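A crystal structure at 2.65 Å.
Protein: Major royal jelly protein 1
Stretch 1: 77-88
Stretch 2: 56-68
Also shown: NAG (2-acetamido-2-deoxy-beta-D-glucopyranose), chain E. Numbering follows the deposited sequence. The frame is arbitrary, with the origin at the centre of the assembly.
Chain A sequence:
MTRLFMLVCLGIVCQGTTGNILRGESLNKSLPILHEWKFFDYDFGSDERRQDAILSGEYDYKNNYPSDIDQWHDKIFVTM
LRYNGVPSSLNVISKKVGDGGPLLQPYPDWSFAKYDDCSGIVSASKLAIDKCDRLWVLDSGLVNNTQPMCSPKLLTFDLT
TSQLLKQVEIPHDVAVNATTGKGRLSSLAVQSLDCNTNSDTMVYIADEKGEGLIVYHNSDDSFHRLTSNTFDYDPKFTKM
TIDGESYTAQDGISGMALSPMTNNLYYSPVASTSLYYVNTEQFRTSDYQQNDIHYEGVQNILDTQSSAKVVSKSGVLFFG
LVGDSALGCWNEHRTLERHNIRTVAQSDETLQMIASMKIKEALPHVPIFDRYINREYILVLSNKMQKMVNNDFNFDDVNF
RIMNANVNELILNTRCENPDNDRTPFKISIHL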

# COMPACT_ATOMS: atom_id res chain seq x y z
N PHE A 77 -22.22 -12.13 -20.84
CA PHE A 77 -23.04 -12.26 -22.05
C PHE A 77 -24.35 -12.94 -21.74
O PHE A 77 -24.41 -13.79 -20.88
CB PHE A 77 -22.27 -12.98 -23.16
CG PHE A 77 -21.09 -12.21 -23.64
CD1 PHE A 77 -21.24 -11.18 -24.58
CD2 PHE A 77 -19.82 -12.45 -23.13
CE1 PHE A 77 -20.14 -10.44 -25.01
CE2 PHE A 77 -18.71 -11.73 -23.58
CZ PHE A 77 -18.88 -10.72 -24.52
N VAL A 78 -25.42 -12.52 -22.41
CA VAL A 78 -26.73 -13.16 -22.28
C VAL A 78 -27.33 -13.20 -23.67
O VAL A 78 -27.49 -12.15 -24.29
CB VAL A 78 -27.67 -12.36 -21.36
CG1 VAL A 78 -29.04 -13.02 -21.29
CG2 VAL A 78 -27.07 -12.24 -19.96
N THR A 79 -27.61 -14.40 -24.19
CA THR A 79 -28.16 -14.54 -25.54
C THR A 79 -29.64 -14.81 -25.47
O THR A 79 -30.10 -15.55 -24.60
CB THR A 79 -27.50 -15.63 -26.38
OG1 THR A 79 -27.93 -16.92 -25.94
CG2 THR A 79 -26.02 -15.52 -26.35
N MET A 80 -30.38 -14.20 -26.38
CA MET A 80 -31.83 -14.31 -26.39
C MET A 80 -32.31 -15.04 -27.65
O MET A 80 -31.83 -14.77 -28.78
CB MET A 80 -32.46 -12.93 -26.28
CG MET A 80 -33.75 -12.91 -25.46
SD MET A 80 -33.58 -13.05 -23.67
CE MET A 80 -32.06 -12.14 -23.38
N LEU A 81 -33.23 -15.99 -27.43
CA LEU A 81 -33.91 -16.69 -28.52
C LEU A 81 -34.71 -15.65 -29.28
O LEU A 81 -35.54 -14.95 -28.68
CB LEU A 81 -34.86 -17.77 -28.00
CG LEU A 81 -34.26 -19.02 -27.37
CD1 LEU A 81 -35.35 -19.93 -26.85
CD2 LEU A 81 -33.37 -19.73 -28.37
N ARG A 82 -34.47 -15.57 -30.59
CA ARG A 82 -35.09 -14.53 -31.42
C ARG A 82 -36.52 -14.88 -31.79
O ARG A 82 -36.78 -15.42 -32.85
CB ARG A 82 -34.26 -14.29 -32.69
CG ARG A 82 -34.77 -13.14 -33.54
CD ARG A 82 -34.41 -11.77 -32.96
NE ARG A 82 -33.04 -11.45 -33.34
CZ ARG A 82 -32.49 -10.24 -33.35
NH1 ARG A 82 -33.19 -9.16 -32.98
NH2 ARG A 82 -31.22 -10.11 -33.73
N TYR A 83 -37.42 -14.57 -30.88
CA TYR A 83 -38.84 -14.56 -31.19
C TYR A 83 -39.23 -13.19 -31.75
O TYR A 83 -38.38 -12.32 -31.96
CB TYR A 83 -39.67 -14.97 -29.96
CG TYR A 83 -39.70 -16.46 -29.72
CD1 TYR A 83 -40.90 -17.16 -29.77
CD2 TYR A 83 -38.53 -17.17 -29.43
CE1 TYR A 83 -40.94 -18.52 -29.54
CE2 TYR A 83 -38.57 -18.54 -29.21
CZ TYR A 83 -39.78 -19.21 -29.26
OH TYR A 83 -39.85 -20.57 -29.05
N ASN A 84 -40.52 -13.02 -32.05
CA ASN A 84 -41.11 -11.71 -32.36
C ASN A 84 -41.10 -10.88 -31.08
O ASN A 84 -41.64 -11.30 -30.04
CB ASN A 84 -42.53 -11.85 -32.94
CG ASN A 84 -43.44 -12.76 -32.11
OD1 ASN A 84 -43.24 -13.98 -32.07
ND2 ASN A 84 -44.44 -12.16 -31.44
N GLY A 85 -40.45 -9.71 -31.15
CA GLY A 85 -40.33 -8.80 -30.01
C GLY A 85 -39.04 -8.93 -29.20
O GLY A 85 -39.04 -8.74 -27.97
N VAL A 86 -37.95 -9.25 -29.90
CA VAL A 86 -36.65 -9.45 -29.29
C VAL A 86 -35.66 -8.58 -30.05
O VAL A 86 -35.17 -8.99 -31.11
CB VAL A 86 -36.24 -10.93 -29.31
CG1 VAL A 86 -34.81 -11.09 -28.80
CG2 VAL A 86 -37.20 -11.74 -28.45
N PRO A 87 -35.36 -7.37 -29.53
CA PRO A 87 -34.56 -6.38 -30.24
C PRO A 87 -33.17 -6.85 -30.62
O PRO A 87 -32.75 -6.66 -31.77
CB PRO A 87 -34.46 -5.21 -29.26
CG PRO A 87 -34.88 -5.74 -27.94
CD PRO A 87 -35.83 -6.86 -28.22
N SER A 88 -32.45 -7.45 -29.66
CA SER A 88 -31.13 -8.02 -29.93
C SER A 88 -31.01 -9.41 -29.37
O SER A 88 -31.66 -9.74 -28.37
CB SER A 88 -30.03 -7.15 -29.34
OG SER A 88 -28.75 -7.73 -29.60
C1 NAG E . -43.54 -16.04 -34.77
C2 NAG E . -43.81 -15.98 -36.29
C3 NAG E . -44.77 -14.83 -36.60
C4 NAG E . -46.07 -14.88 -35.79
C5 NAG E . -45.69 -15.05 -34.30
C6 NAG E . -46.85 -15.28 -33.34
C7 NAG E . -42.35 -16.43 -38.24
C8 NAG E . -41.08 -16.08 -38.96
N2 NAG E . -42.60 -15.78 -37.09
O3 NAG E . -45.11 -14.83 -37.99
O4 NAG E . -46.76 -13.64 -36.07
O5 NAG E . -44.82 -16.17 -34.14
O6 NAG E . -47.65 -16.38 -33.78
O7 NAG E . -43.09 -17.28 -38.71
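Stretch 2, residues 56-68: SGEYDYKNNYPSD

A short strand pairing often gives way to a loop held by side-chain amides, and residues 77-88 and 56-68 of major royal jelly protein 1 illustrate the change. Stretch 2 runs against stretch 1: the strand at 65-68 is antiparallel in register to that at 77-81, although their axes, 4.3 Å apart at closest approach, make an angle of 121° between N-to-C directions.

The pairing begins beyond Phe77, with Val78 CA 3.5 Å from Asp68 O in a CA-H...O contact. Thr79 then bonds through both backbone groups, its N donating to Asp68 O (2.9 Å) and its O accepting from Ser67 N (2.7 Å). Met80 faces Pro66 in a non-hydrogen-bonded pair, CA to CA 4.4 Å. Proline, which has no amide hydrogen, costs the ladder nothing at such a position. The Met80 side chain lies on the same face as the Pro66 ring, SD 4.3 Å from CB. Leu81 N donates to Tyr65 O (2.9 Å), while on the opposite face Leu81 CD1 lies 4.3 Å from Tyr65 CB.

Past Arg82, whose CA-to-CB bond points away, Tyr83 presents a ring face to the edge of Tyr65, the centroids 5.5 Å apart and the planes at 81°. Amides now take over from strand pairing: Asn63 ND2 reaches Asn84 O at 2.5 Å, a notably short hydrogen bond. Gly85 O accepts from both Asp60 N (3.0 Å) and Asn64 ND2 (2.9 Å). Here the CA atoms of the two stretches come closest, Gly85 CA lying 4.0 Å from Tyr59 CA. Gly85 has phi/psi of 96/34, suited to glycine, and a CB would clash with Asp60 CB. Val86 CG2 approaches Asn63 O at 3.2 Å, and Pro87 CD closes the contact 3.8 Å from Tyr59 CB.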

# COMPACT_ATOMS: atom_id res chain seq x y z
N SER A 56 -43.46 -0.25 -32.16
CA SER A 56 -43.06 -0.94 -33.40
C SER A 56 -43.23 -2.48 -33.38
O SER A 56 -43.40 -3.10 -34.43
CB SER A 56 -41.60 -0.60 -33.73
N GLY A 57 -43.19 -3.09 -32.20
CA GLY A 57 -43.17 -4.55 -32.06
C GLY A 57 -41.77 -5.15 -32.12
O GLY A 57 -41.63 -6.38 -32.15
N GLU A 58 -40.74 -4.29 -32.15
CA GLU A 58 -39.34 -4.70 -32.04
C GLU A 58 -39.01 -5.28 -30.66
O GLU A 58 -38.09 -6.08 -30.56
CB GLU A 58 -38.40 -3.50 -32.30
N TYR A 59 -39.75 -4.87 -29.61
CA TYR A 59 -39.50 -5.31 -28.23
C TYR A 59 -40.78 -5.55 -27.41
O TYR A 59 -41.35 -4.63 -26.85
CB TYR A 59 -38.57 -4.31 -27.51
CG TYR A 59 -38.58 -4.46 -26.00
CD1 TYR A 59 -38.17 -5.66 -25.40
CD2 TYR A 59 -39.04 -3.44 -25.17
CE1 TYR A 59 -38.21 -5.81 -24.02
CE2 TYR A 59 -39.08 -3.60 -23.79
CZ TYR A 59 -38.66 -4.78 -23.22
OH TYR A 59 -38.70 -4.93 -21.86
N ASP A 60 -41.20 -6.81 -27.34
CA ASP A 60 -42.22 -7.28 -26.39
C ASP A 60 -41.47 -8.04 -25.30
O ASP A 60 -40.75 -9.01 -25.58
CB ASP A 60 -43.24 -8.21 -27.08
CG ASP A 60 -44.43 -8.58 -26.17
OD1 ASP A 60 -44.32 -8.56 -24.92
OD2 ASP A 60 -45.51 -8.91 -26.72
N TYR A 61 -41.65 -7.60 -24.07
CA TYR A 61 -41.00 -8.21 -22.91
C TYR A 61 -41.44 -9.66 -22.65
O TYR A 61 -40.67 -10.45 -22.10
CB TYR A 61 -41.21 -7.34 -21.65
CG TYR A 61 -42.57 -7.46 -20.98
CD1 TYR A 61 -42.75 -8.33 -19.90
CD2 TYR A 61 -43.66 -6.68 -21.38
CE1 TYR A 61 -43.97 -8.45 -19.25
CE2 TYR A 61 -44.89 -6.79 -20.73
CZ TYR A 61 -45.05 -7.67 -19.66
OH TYR A 61 -46.27 -7.79 -19.01
N LYS A 62 -42.66 -10.00 -23.05
CA LYS A 62 -43.20 -11.35 -22.84
C LYS A 62 -42.56 -12.43 -23.73
O LYS A 62 -42.77 -13.61 -23.49
CB LYS A 62 -44.73 -11.36 -23.03
CG LYS A 62 -45.51 -10.66 -21.92
CD LYS A 62 -47.02 -10.82 -22.07
CE LYS A 62 -47.70 -9.60 -22.69
NZ LYS A 62 -47.13 -9.23 -24.02
N ASN A 63 -41.80 -12.03 -24.75
CA ASN A 63 -41.19 -12.98 -25.69
C ASN A 63 -39.67 -13.06 -25.61
O ASN A 63 -39.02 -13.50 -26.57
CB ASN A 63 -41.59 -12.62 -27.14
CG ASN A 63 -43.09 -12.48 -27.33
OD1 ASN A 63 -43.90 -13.00 -26.55
ND2 ASN A 63 -43.47 -11.77 -28.38
N ASN A 64 -39.08 -12.64 -24.49
CA ASN A 64 -37.62 -12.65 -24.35
C ASN A 64 -37.20 -13.79 -23.44
O ASN A 64 -37.52 -13.80 -22.25
CB ASN A 64 -37.10 -11.31 -23.86
CG ASN A 64 -37.10 -10.27 -24.96
OD1 ASN A 64 -36.04 -9.90 -25.49
ND2 ASN A 64 -38.28 -9.82 -25.35
N TYR A 65 -36.52 -14.77 -24.03
CA TYR A 65 -36.14 -16.00 -23.36
C TYR A 65 -34.64 -16.21 -23.57
O TYR A 65 -34.15 -16.16 -24.72
CB TYR A 65 -36.90 -17.20 -23.91
CG TYR A 65 -38.40 -17.00 -24.02
CD1 TYR A 65 -39.20 -16.91 -22.88
CD2 TYR A 65 -39.01 -16.89 -25.29
CE1 TYR A 65 -40.58 -16.72 -22.99
CE2 TYR A 65 -40.38 -16.70 -25.40
CZ TYR A 65 -41.16 -16.61 -24.26
OH TYR A 65 -42.52 -16.42 -24.38
N PRO A 66 -33.90 -16.44 -22.47
CA PRO A 66 -32.45 -16.55 -22.61
C PRO A 66 -32.03 -17.95 -23.01
O PRO A 66 -32.57 -18.92 -22.53
CB PRO A 66 -31.95 -16.19 -21.21
CG PRO A 66 -33.05 -16.62 -20.29
CD PRO A 66 -34.34 -16.60 -21.07
N SER A 67 -31.06 -18.02 -23.91
CA SER A 67 -30.55 -19.28 -24.42
C SER A 67 -29.22 -19.65 -23.75
O SER A 67 -29.06 -20.78 -23.30
CB SER A 67 -30.38 -19.18 -25.93
OG SER A 67 -29.88 -20.39 -26.47
N ASP A 68 -28.28 -18.72 -23.71
CA ASP A 68 -26.94 -18.98 -23.18
C ASP A 68 -26.40 -17.78 -22.40
O ASP A 68 -26.87 -16.66 -22.56
CB ASP A 68 -25.99 -19.33 -24.35
CG ASP A 68 -24.74 -20.13 -23.91
OD1 ASP A 68 -24.63 -20.52 -22.74
OD2 ASP A 68 -23.86 -20.40 -24.76